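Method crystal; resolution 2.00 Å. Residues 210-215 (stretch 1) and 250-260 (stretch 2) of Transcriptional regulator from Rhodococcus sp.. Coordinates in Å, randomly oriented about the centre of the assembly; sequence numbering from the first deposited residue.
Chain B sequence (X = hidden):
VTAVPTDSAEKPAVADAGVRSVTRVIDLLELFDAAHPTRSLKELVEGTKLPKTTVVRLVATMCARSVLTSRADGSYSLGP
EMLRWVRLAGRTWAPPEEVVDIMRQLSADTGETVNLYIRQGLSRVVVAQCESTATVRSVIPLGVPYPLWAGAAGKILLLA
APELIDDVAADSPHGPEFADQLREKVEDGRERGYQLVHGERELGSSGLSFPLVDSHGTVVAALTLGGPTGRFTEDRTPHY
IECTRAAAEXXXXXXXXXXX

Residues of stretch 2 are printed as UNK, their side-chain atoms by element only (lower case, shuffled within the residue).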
# COMPACT_ATOMS: atom_id res chain seq x y z
N PHE B 210 -2.78 13.39 -21.84
CA PHE B 210 -3.78 14.31 -21.26
C PHE B 210 -3.95 13.93 -19.78
O PHE B 210 -3.87 12.75 -19.45
CB PHE B 210 -5.15 14.16 -21.97
CG PHE B 210 -5.29 15.04 -23.19
CD1 PHE B 210 -4.68 14.70 -24.39
CD2 PHE B 210 -6.01 16.23 -23.13
CE1 PHE B 210 -4.79 15.52 -25.53
CE2 PHE B 210 -6.11 17.05 -24.26
CZ PHE B 210 -5.51 16.69 -25.45
N PRO B 211 -4.26 14.92 -18.91
CA PRO B 211 -4.52 14.58 -17.53
C PRO B 211 -5.88 13.90 -17.39
O PRO B 211 -6.85 14.27 -18.06
CB PRO B 211 -4.57 15.95 -16.82
CG PRO B 211 -4.86 16.96 -17.86
CD PRO B 211 -4.37 16.37 -19.17
N LEU B 212 -5.93 12.92 -16.49
CA LEU B 212 -7.21 12.43 -15.99
C LEU B 212 -7.32 12.91 -14.55
O LEU B 212 -6.33 12.84 -13.81
CB LEU B 212 -7.20 10.89 -16.00
CG LEU B 212 -7.00 10.35 -17.43
CD1 LEU B 212 -6.85 8.80 -17.30
CD2 LEU B 212 -8.22 10.72 -18.27
N VAL B 213 -8.50 13.41 -14.15
CA VAL B 213 -8.66 14.06 -12.83
C VAL B 213 -9.73 13.40 -11.97
O VAL B 213 -10.64 12.69 -12.51
CB VAL B 213 -8.98 15.56 -13.00
CG1 VAL B 213 -7.81 16.29 -13.78
CG2 VAL B 213 -10.24 15.75 -13.82
N ASP B 214 -9.62 13.57 -10.65
CA ASP B 214 -10.72 13.19 -9.77
C ASP B 214 -11.85 14.23 -9.85
O ASP B 214 -11.77 15.19 -10.62
CB ASP B 214 -10.24 12.99 -8.33
CG ASP B 214 -9.62 14.21 -7.75
OD1 ASP B 214 -9.86 15.33 -8.29
OD2 ASP B 214 -8.92 14.07 -6.75
N SER B 215 -12.94 14.01 -9.12
CA SER B 215 -14.02 14.99 -9.08
C SER B 215 -13.55 16.43 -8.76
O SER B 215 -14.13 17.39 -9.28
CB SER B 215 -15.07 14.59 -8.05
OG SER B 215 -15.78 13.46 -8.56
N UNK B 250 -14.22 12.16 -21.10
CA UNK B 250 -15.19 11.09 -20.84
C UNK B 250 -14.78 10.20 -19.67
O UNK B 250 -15.60 9.85 -18.86
c UNK B 250 -15.95 10.37 -24.59
o UNK B 250 -16.08 11.09 -25.60
o UNK B 250 -15.67 9.17 -24.67
c UNK B 250 -15.38 10.24 -22.09
c UNK B 250 -16.13 10.99 -23.22
N UNK B 251 -13.51 9.81 -19.62
CA UNK B 251 -12.96 8.97 -18.53
C UNK B 251 -12.99 9.72 -17.18
O UNK B 251 -13.36 9.16 -16.13
c UNK B 251 -10.16 7.22 -20.69
c UNK B 251 -10.82 7.89 -17.70
c UNK B 251 -11.50 8.48 -18.90
c UNK B 251 -11.56 7.44 -20.03
N UNK B 252 -12.62 10.99 -17.19
CA UNK B 252 -12.68 11.77 -15.97
C UNK B 252 -14.15 11.92 -15.54
O UNK B 252 -14.44 11.87 -14.35
o UNK B 252 -10.61 13.03 -16.24
c UNK B 252 -12.03 13.15 -16.14
N UNK B 253 -15.06 12.08 -16.50
CA UNK B 253 -16.50 12.14 -16.13
C UNK B 253 -16.99 10.87 -15.44
O UNK B 253 -17.74 10.97 -14.47
c UNK B 253 -17.39 12.47 -17.33
N UNK B 254 -16.59 9.71 -15.94
CA UNK B 254 -16.93 8.40 -15.36
C UNK B 254 -16.25 8.23 -14.00
O UNK B 254 -16.88 7.82 -13.03
c UNK B 254 -17.41 7.20 -17.54
c UNK B 254 -16.52 5.87 -15.66
c UNK B 254 -16.49 7.24 -16.33
c UNK B 254 -16.81 6.48 -18.74
N UNK B 255 -14.94 8.48 -13.95
CA UNK B 255 -14.24 8.45 -12.69
C UNK B 255 -13.37 7.21 -12.60
O UNK B 255 -13.65 6.22 -13.28
N UNK B 256 -12.33 7.26 -11.76
CA UNK B 256 -11.39 6.15 -11.68
C UNK B 256 -11.28 5.69 -10.23
O UNK B 256 -10.33 6.04 -9.56
c UNK B 256 -9.93 6.81 -13.73
c UNK B 256 -9.96 5.46 -14.48
c UNK B 256 -10.02 6.58 -12.20
c UNK B 256 -8.67 7.56 -14.05
N UNK B 257 -12.28 4.92 -9.76
CA UNK B 257 -12.29 4.42 -8.38
C UNK B 257 -10.98 3.70 -8.08
O UNK B 257 -10.54 2.85 -8.86
c UNK B 257 -13.46 4.43 -10.52
c UNK B 257 -14.40 4.03 -9.43
c UNK B 257 -13.47 3.46 -8.39
N UNK B 258 -10.32 4.03 -6.99
CA UNK B 258 -9.02 3.37 -6.74
C UNK B 258 -7.85 4.27 -7.00
O UNK B 258 -6.81 4.12 -6.39
N UNK B 259 -8.03 5.21 -7.94
CA UNK B 259 -7.10 6.28 -8.26
C UNK B 259 -7.79 7.58 -7.91
O UNK B 259 -7.18 8.45 -7.32
c UNK B 259 -6.04 5.33 -11.96
c UNK B 259 -5.33 4.31 -9.83
c UNK B 259 -6.45 5.04 -10.54
c UNK B 259 -6.78 6.33 -9.78
N UNK B 260 -9.03 7.71 -8.39
CA UNK B 260 -10.12 8.63 -7.97
C UNK B 260 -10.98 9.22 -9.10
O UNK B 260 -12.20 9.02 -9.18
OXT UNK B 260 -10.50 9.89 -9.98
c UNK B 260 -9.72 9.66 -6.92
o UNK B 260 -10.37 8.26 -5.12
c UNK B 260 -9.50 9.03 -5.57
o UNK B 260 -8.44 9.30 -4.96
O HOH W 1 -9.64 14.81 -17.87
O HOH W 2 -13.23 12.67 -12.33
O HOH W 3 -14.61 11.15 -10.23

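Position 250 carries three carbons in a row, the third bearing two oxygens, and its CA-to-CB bond points away from stretch 1, which it does not touch: Glu-250. Position 251 has four carbons, forked at the first, with one arm two carbons long, and the one-carbon arm lies against CD2 of Leu-212. That is Ile-251; its CG2 is 3.9 Å from that CD2 of Leu-212, an apolar contact.

At position 252 there is one carbon and then one oxygen, and the oxygen reaches the strand backbone. This is Ser-252. Its OG accepts a hydrogen bond from the N of Val-213 at 3.0 Å, nearly straight at 168°, so a short side chain on the helix satisfies a strand amide. Position 253 has a single carbon directed away from stretch 1: Ala-253. Position 254 repeats the pattern of four carbons forked at the first with one longer arm, but lies out of reach; it is Ile-254.

Position 255 has no side-chain atoms. Its phi is positive, and a CB here would be jammed against the carbonyl O of the residue before, so the backbone itself calls for Gly-255, where the chain leaves helical geometry. Position 256 shows four carbons forked at the second, one of them meeting the strand's leucine: Leu-256, whose CD1 is 3.9 Å from CD1 of Leu-212.

Position 257 holds three carbons closing a ring onto its own N, far from the strand: Pro-257. Position 258 is bare, again with positive phi and the same carbonyl conflict for any CB: Gly-258. Position 259 has four carbons forked at the second but makes no contact with stretch 1; it is Leu-259. Position 260 ends the chain, with two carbons, the second carrying two oxygens, plus a backbone OXT; its CB lies 3.7 Å from CB of Asp-214 and its OXT 3.3 Å from CA of Asp-214: Asp-260. That OXT has no partner in the model.

The rule is a polar clasp beside a greasy anchor. Leu-212 points toward the helix and touches both Ile-251 and Leu-256, whereas the next strand residue, Val-213, points its CB away yet offers its backbone N to Ser-252. One water joins the O of Pro-211 (2.8 Å from the water O) to OG of Ser-252 (2.6 Å from it), and another donates to the O of Val-213 and the O of Ser-252. Strand and helix run nearly parallel, 12° apart, burying 330 Å² in all.

Stretch 2 (250-260) EISAIGLPGLD
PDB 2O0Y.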